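Local coordinates for putative 2,5-diketo-D-gluconic acid reductase B (Sinorhizobium meliloti, PDB 3UP8), which probably reduces methylglyoxal to hydroxyacetone with NADPH, as a barrel-shaped member of the aldo/keto reductase family, at residues Q68-Q81 / A108-D120. Numbering follows the deposited sequence.
With ACT (acetate ion), chain C.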
# COMPACT_ATOMS: atom_id res chain seq x y z
N GLN A 68 -11.20 5.37 3.60
CA GLN A 68 -12.51 5.77 4.11
C GLN A 68 -13.28 4.58 4.69
O GLN A 68 -13.82 4.66 5.79
CB GLN A 68 -13.33 6.45 3.00
CG GLN A 68 -12.82 7.83 2.68
CD GLN A 68 -13.43 8.43 1.41
OE1 GLN A 68 -14.21 7.80 0.70
NE2 GLN A 68 -13.07 9.68 1.14
N ILE A 69 -13.26 3.45 3.97
CA ILE A 69 -14.05 2.27 4.35
C ILE A 69 -13.55 1.54 5.59
O ILE A 69 -14.32 0.83 6.22
CB ILE A 69 -14.23 1.26 3.19
CG1 ILE A 69 -15.38 0.28 3.47
CG2 ILE A 69 -12.93 0.48 2.93
CD1 ILE A 69 -16.75 0.94 3.60
N TYR A 70 -12.26 1.68 5.92
CA TYR A 70 -11.73 1.00 7.12
C TYR A 70 -12.35 1.54 8.39
O TYR A 70 -12.38 0.84 9.39
CB TYR A 70 -10.20 1.10 7.28
CG TYR A 70 -9.38 0.67 6.10
CD1 TYR A 70 -9.86 -0.22 5.14
CD2 TYR A 70 -8.08 1.14 5.97
CE1 TYR A 70 -9.07 -0.60 4.05
CE2 TYR A 70 -7.28 0.77 4.89
CZ TYR A 70 -7.78 -0.09 3.94
OH TYR A 70 -6.96 -0.43 2.88
N GLY A 71 -12.83 2.77 8.38
CA GLY A 71 -13.46 3.36 9.56
C GLY A 71 -12.49 3.75 10.67
O GLY A 71 -12.90 3.96 11.80
N ASN A 72 -11.20 3.85 10.36
CA ASN A 72 -10.23 4.22 11.40
C ASN A 72 -9.41 5.48 11.09
O ASN A 72 -8.39 5.73 11.73
CB ASN A 72 -9.30 3.03 11.69
CG ASN A 72 -8.61 2.50 10.44
OD1 ASN A 72 -8.43 3.22 9.46
ND2 ASN A 72 -8.21 1.23 10.46
N GLU A 73 -9.87 6.27 10.11
CA GLU A 73 -9.15 7.51 9.76
C GLU A 73 -9.01 8.47 10.95
O GLU A 73 -7.95 9.09 11.14
CB GLU A 73 -9.85 8.25 8.62
CG GLU A 73 -9.59 7.69 7.22
CD GLU A 73 -10.49 8.34 6.17
OE1 GLU A 73 -11.70 8.53 6.45
OE2 GLU A 73 -9.98 8.68 5.08
N ALA A 74 -10.08 8.60 11.74
CA ALA A 74 -10.06 9.45 12.93
C ALA A 74 -8.89 9.11 13.87
O ALA A 74 -8.18 10.00 14.35
CB ALA A 74 -11.41 9.38 13.68
N GLU A 75 -8.69 7.82 14.10
CA GLU A 75 -7.65 7.37 15.03
C GLU A 75 -6.27 7.51 14.41
O GLU A 75 -5.31 7.82 15.11
CB GLU A 75 -7.95 5.93 15.47
CG GLU A 75 -9.21 5.81 16.35
CD GLU A 75 -10.52 5.63 15.58
OE1 GLU A 75 -10.55 5.79 14.34
OE2 GLU A 75 -11.55 5.33 16.23
N VAL A 76 -6.16 7.30 13.09
CA VAL A 76 -4.91 7.58 12.38
C VAL A 76 -4.53 9.05 12.59
O VAL A 76 -3.39 9.34 12.94
CB VAL A 76 -4.99 7.25 10.85
CG1 VAL A 76 -3.78 7.83 10.11
CG2 VAL A 76 -5.06 5.74 10.63
N GLY A 77 -5.49 9.95 12.38
CA GLY A 77 -5.28 11.40 12.55
C GLY A 77 -4.83 11.75 13.97
O GLY A 77 -3.88 12.51 14.15
N GLU A 78 -5.49 11.17 14.96
CA GLU A 78 -5.14 11.41 16.37
C GLU A 78 -3.73 10.91 16.69
O GLU A 78 -2.92 11.63 17.27
CB GLU A 78 -6.15 10.72 17.30
CG GLU A 78 -5.95 11.06 18.79
CD GLU A 78 -6.95 10.37 19.70
OE1 GLU A 78 -8.13 10.26 19.30
OE2 GLU A 78 -6.56 9.94 20.81
N ALA A 79 -3.44 9.67 16.30
CA ALA A 79 -2.12 9.07 16.54
C ALA A 79 -0.98 9.88 15.93
O ALA A 79 0.03 10.12 16.58
CB ALA A 79 -2.09 7.62 16.03
N ILE A 80 -1.13 10.30 14.67
CA ILE A 80 -0.10 11.10 14.02
C ILE A 80 0.11 12.43 14.73
O ILE A 80 1.24 12.83 15.01
CB ILE A 80 -0.39 11.33 12.52
CG1 ILE A 80 -0.38 9.99 11.78
CG2 ILE A 80 0.61 12.35 11.91
CD1 ILE A 80 -0.73 10.07 10.30
N GLN A 81 -1.00 13.12 15.02
CA GLN A 81 -0.95 14.41 15.69
C GLN A 81 -0.27 14.35 17.07
O GLN A 81 0.49 15.25 17.43
CB GLN A 81 -2.37 14.95 15.80
CG GLN A 81 -2.59 16.06 16.79
CD GLN A 81 -4.07 16.36 16.98
OE1 GLN A 81 -4.87 15.48 17.31
NE2 GLN A 81 -4.43 17.60 16.77
N ALA A 108 -16.79 15.92 -1.51
CA ALA A 108 -17.21 16.01 -0.09
C ALA A 108 -16.50 14.97 0.79
O ALA A 108 -16.07 15.29 1.91
CB ALA A 108 -18.74 15.89 0.03
N SER A 109 -16.37 13.74 0.29
CA SER A 109 -15.73 12.68 1.08
C SER A 109 -14.26 12.97 1.38
O SER A 109 -13.72 12.53 2.39
CB SER A 109 -15.88 11.30 0.42
OG SER A 109 -14.98 11.16 -0.66
N VAL A 110 -13.60 13.69 0.47
CA VAL A 110 -12.20 14.03 0.65
C VAL A 110 -12.07 15.06 1.79
O VAL A 110 -11.26 14.89 2.70
CB VAL A 110 -11.55 14.52 -0.66
CG1 VAL A 110 -10.17 15.12 -0.41
CG2 VAL A 110 -11.47 13.36 -1.65
N ASP A 111 -12.91 16.09 1.76
CA ASP A 111 -12.95 17.06 2.85
C ASP A 111 -13.25 16.38 4.19
O ASP A 111 -12.68 16.77 5.22
CB ASP A 111 -14.00 18.15 2.57
CG ASP A 111 -13.55 19.14 1.52
OD1 ASP A 111 -12.34 19.20 1.20
OD2 ASP A 111 -14.43 19.87 1.01
N GLU A 112 -14.13 15.39 4.17
CA GLU A 112 -14.50 14.66 5.38
C GLU A 112 -13.32 13.84 5.90
O GLU A 112 -13.04 13.85 7.09
CB GLU A 112 -15.72 13.78 5.13
CG GLU A 112 -16.15 12.92 6.34
CD GLU A 112 -16.84 13.73 7.46
OE1 GLU A 112 -17.27 14.87 7.22
OE2 GLU A 112 -16.95 13.20 8.59
N SER A 113 -12.62 13.14 5.00
CA SER A 113 -11.39 12.42 5.36
C SER A 113 -10.39 13.35 6.05
O SER A 113 -9.79 13.00 7.08
CB SER A 113 -10.72 11.81 4.12
OG SER A 113 -11.39 10.64 3.73
N LEU A 114 -10.21 14.53 5.47
CA LEU A 114 -9.24 15.48 6.00
C LEU A 114 -9.63 16.01 7.39
O LEU A 114 -8.76 16.28 8.23
CB LEU A 114 -9.02 16.61 5.00
CG LEU A 114 -8.31 16.13 3.71
CD1 LEU A 114 -8.22 17.25 2.68
CD2 LEU A 114 -6.92 15.64 4.03
N ARG A 115 -10.93 16.11 7.64
CA ARG A 115 -11.39 16.45 8.99
C ARG A 115 -10.99 15.36 9.98
O ARG A 115 -10.53 15.67 11.08
CB ARG A 115 -12.89 16.71 9.03
CG ARG A 115 -13.30 18.01 8.34
CD ARG A 115 -14.77 18.39 8.59
NE ARG A 115 -15.70 17.64 7.74
CZ ARG A 115 -16.03 17.98 6.50
NH1 ARG A 115 -15.52 19.06 5.92
NH2 ARG A 115 -16.89 17.22 5.82
N LYS A 116 -11.18 14.09 9.59
CA LYS A 116 -10.85 12.96 10.47
C LYS A 116 -9.34 12.83 10.67
O LYS A 116 -8.87 12.57 11.79
CB LYS A 116 -11.42 11.63 9.93
CG LYS A 116 -12.96 11.59 9.86
CD LYS A 116 -13.43 10.15 9.66
CE LYS A 116 -14.95 10.01 9.80
NZ LYS A 116 -15.67 10.12 8.48
N LEU A 117 -8.59 13.06 9.60
CA LEU A 117 -7.13 12.92 9.62
C LEU A 117 -6.40 14.13 10.23
O LEU A 117 -5.17 14.09 10.40
CB LEU A 117 -6.61 12.63 8.20
CG LEU A 117 -7.04 11.27 7.64
CD1 LEU A 117 -6.76 11.24 6.13
CD2 LEU A 117 -6.31 10.12 8.35
N ARG A 118 -7.15 15.19 10.55
CA ARG A 118 -6.61 16.39 11.18
C ARG A 118 -5.42 17.01 10.42
O ARG A 118 -4.39 17.39 11.01
CB ARG A 118 -6.27 16.14 12.67
CG ARG A 118 -7.52 15.80 13.48
CD ARG A 118 -7.26 15.74 14.99
NE ARG A 118 -8.50 15.47 15.71
CZ ARG A 118 -8.58 14.95 16.93
NH1 ARG A 118 -7.48 14.64 17.61
NH2 ARG A 118 -9.77 14.73 17.47
N THR A 119 -5.58 17.10 9.11
CA THR A 119 -4.55 17.69 8.25
C THR A 119 -5.25 18.29 7.03
O THR A 119 -6.36 17.89 6.70
CB THR A 119 -3.45 16.66 7.85
OG1 THR A 119 -2.52 17.27 6.94
CG2 THR A 119 -4.06 15.40 7.20
N ASP A 120 -4.63 19.27 6.38
CA ASP A 120 -5.25 19.90 5.20
C ASP A 120 -4.98 19.16 3.87
O ASP A 120 -5.52 19.55 2.84
CB ASP A 120 -4.87 21.38 5.09
CG ASP A 120 -3.43 21.60 4.64
OD1 ASP A 120 -2.52 20.82 4.99
OD2 ASP A 120 -3.21 22.59 3.92
C ACT C . -7.96 -3.29 1.24
O ACT C . -6.90 -2.73 1.61
OXT ACT C . -8.99 -2.62 1.41
CH3 ACT C . -8.01 -4.65 0.62
O HOH W 1 -14.08 9.44 6.04
O HOH W 2 -9.29 12.42 14.53
O HOH W 3 -2.83 14.19 11.92
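Gly-77 and Leu-117 bring the two backbones together, their CA atoms 3.8 Å apart, where helix 73-81 meets the C-terminal end of helix 108-117. The axes approach to 7.7 Å at 44°, and Gly-77, lacking a CB, lets Lys-116 O and Leu-117 CA come close. Beside it, small Ala-74 lets its CA lean on Lys-116 O in a C-H...O contact. Two waters bridge the same backbones, one donating to Ala-74 O and Lys-116 O, the other to Gly-77 O and Leu-117 O. Leu-117 reaches inward with CD2, which lies 3.8 Å from Val-76 CG1, the two branched chains side by side, with Val-76 also on Leu-92 of strand 91-96 and Leu-117 on Val-122 of strand 122-127.

Toward the active-site end the contact turns polar. Serine's short hydroxyl can donate and accept at once: Ser-113 OG donates to Glu-73 OE2 (2.8 Å) on its syn side and accepts from Gln-68 NE2 (3.2 Å), nearly in the amide plane. The other N-H of that amide goes to Ser-109 OG at 3.0 Å, tilted 20° from the plane; Ser-109 OG also bonds Phe-106 O. Extended beyond CG, Gln-68 reaches both serines, while its carbonyl OE1 is held by Asn-100 and Trp-97 N, which fixes the amide's rotation. The Glu-73 carboxylate suits several donors: Thr-94 also binds OE2, and a water links Glu-73 OE1 to Lys-116 NZ. At the far end, where the chain leaves the helix, Arg-118 gives NH1 to Gln-81 OE1 (2.8 Å).

Neighbouring helices of a parallel (beta/alpha)8 TIM barrel pack side by side like this on its outside, here with strand 91-96 between them in sequence. The loop before helix 73-81 carries Tyr-70, the predicted proton donor, whose OH binds Lys-95 and an acetate.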